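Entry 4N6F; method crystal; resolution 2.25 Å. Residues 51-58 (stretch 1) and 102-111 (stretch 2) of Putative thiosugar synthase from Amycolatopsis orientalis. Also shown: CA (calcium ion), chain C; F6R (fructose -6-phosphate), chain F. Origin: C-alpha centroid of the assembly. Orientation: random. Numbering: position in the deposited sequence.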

# COMPACT_ATOMS: atom_id res chain seq x y z
N PHE A 51 -7.85 -21.80 -5.39
CA PHE A 51 -8.22 -21.99 -6.79
C PHE A 51 -9.73 -22.00 -6.88
O PHE A 51 -10.37 -22.95 -6.45
N ILE A 52 -10.30 -20.95 -7.42
CA ILE A 52 -11.73 -20.83 -7.49
C ILE A 52 -12.17 -21.49 -8.77
O ILE A 52 -11.85 -21.06 -9.82
N THR A 53 -12.90 -22.58 -8.64
CA THR A 53 -13.15 -23.46 -9.73
C THR A 53 -14.58 -23.66 -10.14
O THR A 53 -15.47 -23.71 -9.34
N THR A 54 -14.76 -23.76 -11.44
CA THR A 54 -16.00 -24.08 -12.10
C THR A 54 -15.97 -25.46 -12.76
O THR A 54 -16.73 -25.74 -13.63
N VAL A 55 -15.06 -26.31 -12.35
CA VAL A 55 -14.80 -27.51 -13.11
C VAL A 55 -16.04 -28.38 -13.06
O VAL A 55 -16.69 -28.53 -12.02
N ASP A 56 -16.39 -28.90 -14.23
CA ASP A 56 -17.55 -29.74 -14.39
C ASP A 56 -17.05 -30.97 -15.14
O ASP A 56 -16.70 -30.87 -16.33
N PRO A 57 -16.97 -32.13 -14.45
CA PRO A 57 -16.20 -33.28 -14.94
C PRO A 57 -16.75 -33.98 -16.19
O PRO A 57 -16.01 -34.73 -16.83
N ASP A 58 -18.02 -33.75 -16.53
CA ASP A 58 -18.58 -34.25 -17.79
C ASP A 58 -18.89 -33.12 -18.77
O ASP A 58 -19.64 -33.32 -19.73
N ASP A 102 -21.94 -32.69 -4.75
CA ASP A 102 -22.23 -34.06 -5.20
C ASP A 102 -21.32 -34.50 -6.35
O ASP A 102 -20.84 -35.63 -6.35
N SER A 103 -21.08 -33.62 -7.31
CA SER A 103 -20.27 -33.95 -8.49
C SER A 103 -18.76 -33.95 -8.20
O SER A 103 -18.04 -34.79 -8.73
N LEU A 104 -18.29 -33.02 -7.37
CA LEU A 104 -16.85 -32.87 -7.12
C LEU A 104 -16.39 -33.21 -5.71
O LEU A 104 -15.19 -33.29 -5.47
N GLY A 105 -17.32 -33.36 -4.77
CA GLY A 105 -16.94 -33.52 -3.36
C GLY A 105 -16.27 -32.29 -2.76
O GLY A 105 -15.48 -32.40 -1.83
N ILE A 106 -16.56 -31.12 -3.32
CA ILE A 106 -16.07 -29.85 -2.78
C ILE A 106 -17.14 -29.24 -1.88
O ILE A 106 -18.28 -29.05 -2.30
N GLU A 107 -16.76 -28.95 -0.64
CA GLU A 107 -17.69 -28.43 0.37
C GLU A 107 -17.45 -26.96 0.73
O GLU A 107 -18.23 -26.38 1.47
N ILE A 108 -16.38 -26.36 0.22
CA ILE A 108 -16.12 -24.94 0.47
C ILE A 108 -16.60 -24.11 -0.71
O ILE A 108 -16.23 -24.40 -1.86
N LEU A 109 -17.36 -23.06 -0.42
CA LEU A 109 -18.13 -22.35 -1.42
C LEU A 109 -18.02 -20.84 -1.34
O LEU A 109 -18.29 -20.22 -0.30
N LYS A 110 -17.64 -20.24 -2.47
CA LYS A 110 -17.73 -18.80 -2.68
C LYS A 110 -19.17 -18.54 -3.03
O LYS A 110 -19.61 -18.86 -4.13
N LEU A 111 -19.92 -18.01 -2.08
CA LEU A 111 -21.36 -17.87 -2.23
C LEU A 111 -21.70 -16.46 -2.66
O LEU A 111 -21.39 -15.49 -1.95

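The two stretches meet through a thin apolar seam, with no hydrogen bond across it. Near the start of stretch 2, Ser 103 (chi1 p) points toward stretch 1, but its closest approach is through the backbone, its O lying 4.3 Å from CG of Pro 57, while its hydroxyl is hydrogen-bonded elsewhere in the structure. Leu 104 (m, t) also points inward and buries the most surface of any residue here. Its CD1 meets CG1 of Val 55 (chi1 p) at a tight 3.3 Å, and its CD2 lies near both that methyl (3.8 Å from CG1 of Val 55) and CD of Pro 57 (3.9 Å). Val 55 is held in turn by its N, which donates to OG1 of Thr 53 at 3.2 Å. The residues flanking Pro 57 make no contact with stretch 2 and bind calcium: Asp 56 through OD1 and OD2, both at 2.6 Å, and Asp 58 through OD1 at 2.3 Å. Two waters also bind the ion, and one donates a hydrogen bond to OD2 of Asp 58 at 2.8 Å.

After Gly 105, the first residue past the helix to leave helical geometry, with positive phi, Ile 106 (m, t) points toward stretch 1 and sets CD1 4.1 Å from CG2 of Thr 53 (chi1 t). Lys 110, also pointing toward stretch 1, extends through three t torsions before chi4 turns to m. Its CD packs 4.1 Å from CD1 of Ile 52 (m, t), and its NZ is covalently bonded to C1 of fructose-6-phosphate at 1.5 Å.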

# COMPACT_ATOMS: atom_id res chain seq x y z
CB PHE A 51 -7.63 -23.31 -7.30
CG PHE A 51 -8.02 -23.65 -8.71
CD1 PHE A 51 -7.78 -22.77 -9.74
CD2 PHE A 51 -8.62 -24.88 -9.00
CE1 PHE A 51 -8.15 -23.08 -11.05
CE2 PHE A 51 -8.99 -25.20 -10.30
CZ PHE A 51 -8.75 -24.29 -11.33
CB ILE A 52 -12.20 -19.38 -7.44
CG1 ILE A 52 -11.93 -18.78 -6.08
CG2 ILE A 52 -13.67 -19.30 -7.72
CD1 ILE A 52 -11.81 -17.30 -6.10
CB THR A 53 -12.48 -24.80 -9.50
OG1 THR A 53 -12.47 -25.52 -10.71
CG2 THR A 53 -13.19 -25.58 -8.48
CB THR A 54 -16.37 -23.00 -13.14
OG1 THR A 54 -15.29 -22.83 -14.04
CG2 THR A 54 -16.60 -21.69 -12.48
CB VAL A 55 -13.57 -28.31 -12.62
CG1 VAL A 55 -13.79 -28.89 -11.23
CG2 VAL A 55 -13.25 -29.43 -13.59
CB ASP A 56 -18.60 -28.96 -15.18
CG ASP A 56 -19.85 -29.76 -15.43
OD1 ASP A 56 -19.81 -30.99 -15.23
OD2 ASP A 56 -20.88 -29.18 -15.82
CB PRO A 57 -16.16 -34.23 -13.74
CG PRO A 57 -17.36 -33.87 -12.92
CD PRO A 57 -17.63 -32.41 -13.16
CB ASP A 58 -19.80 -35.15 -17.54
CG ASP A 58 -21.02 -34.39 -17.04
OD1 ASP A 58 -20.92 -33.18 -16.73
OD2 ASP A 58 -22.10 -35.02 -16.96
CB ASP A 102 -23.70 -34.18 -5.62
CG ASP A 102 -24.67 -33.88 -4.48
OD1 ASP A 102 -24.29 -34.05 -3.30
OD2 ASP A 102 -25.81 -33.46 -4.77
CB SER A 103 -20.58 -33.00 -9.65
OG SER A 103 -20.10 -31.69 -9.40
CB LEU A 104 -16.41 -31.43 -7.41
CG LEU A 104 -16.54 -30.91 -8.83
CD1 LEU A 104 -15.99 -29.49 -8.87
CD2 LEU A 104 -15.80 -31.82 -9.80
CB ILE A 106 -15.70 -28.87 -3.91
CG1 ILE A 106 -14.38 -29.31 -4.56
CG2 ILE A 106 -15.56 -27.45 -3.38
CD1 ILE A 106 -14.08 -28.61 -5.87
CB GLU A 107 -17.65 -29.31 1.63
CG GLU A 107 -18.59 -30.53 1.54
CD GLU A 107 -18.25 -31.64 2.53
OE1 GLU A 107 -17.07 -32.05 2.62
OE2 GLU A 107 -19.18 -32.14 3.20
CB ILE A 108 -14.63 -24.66 0.70
CG1 ILE A 108 -14.09 -25.56 1.82
CG2 ILE A 108 -14.41 -23.19 1.05
CD1 ILE A 108 -12.58 -25.61 1.84
CB LEU A 109 -19.60 -22.75 -1.30
CG LEU A 109 -20.53 -22.18 -2.38
CD1 LEU A 109 -20.31 -22.92 -3.70
CD2 LEU A 109 -21.98 -22.29 -1.95
CB LYS A 110 -16.72 -18.39 -3.76
CG LYS A 110 -16.81 -16.95 -4.21
CD LYS A 110 -15.73 -16.66 -5.25
CE LYS A 110 -15.73 -15.21 -5.74
NZ LYS A 110 -16.80 -15.04 -6.74
CB LEU A 111 -22.07 -18.19 -0.91
CG LEU A 111 -23.58 -17.98 -0.87
CD1 LEU A 111 -24.30 -18.89 -1.86
CD2 LEU A 111 -24.08 -18.21 0.54
CA CA C . -22.23 -31.36 -16.13
C1 F6R F . -17.12 -13.62 -7.06
C2 F6R F . -16.19 -13.07 -8.10
C3 F6R F . -16.40 -11.72 -8.75
C4 F6R F . -15.98 -10.64 -7.75
C5 F6R F . -15.78 -9.29 -8.43
C6 F6R F . -14.87 -8.39 -7.62
O2 F6R F . -15.17 -13.70 -8.40
O3 F6R F . -17.74 -11.49 -9.19
O4 F6R F . -16.99 -10.50 -6.74
O5 F6R F . -15.21 -9.44 -9.73
O6 F6R F . -14.86 -7.10 -8.22
P F6R F . -13.68 -6.57 -9.15
O1P F6R F . -13.91 -7.29 -10.45
O2P F6R F . -12.39 -6.96 -8.48
O3P F6R F . -13.92 -5.09 -9.13
O HOH W 1 -24.03 -33.05 -16.33
O HOH W 2 -22.61 -31.61 -13.76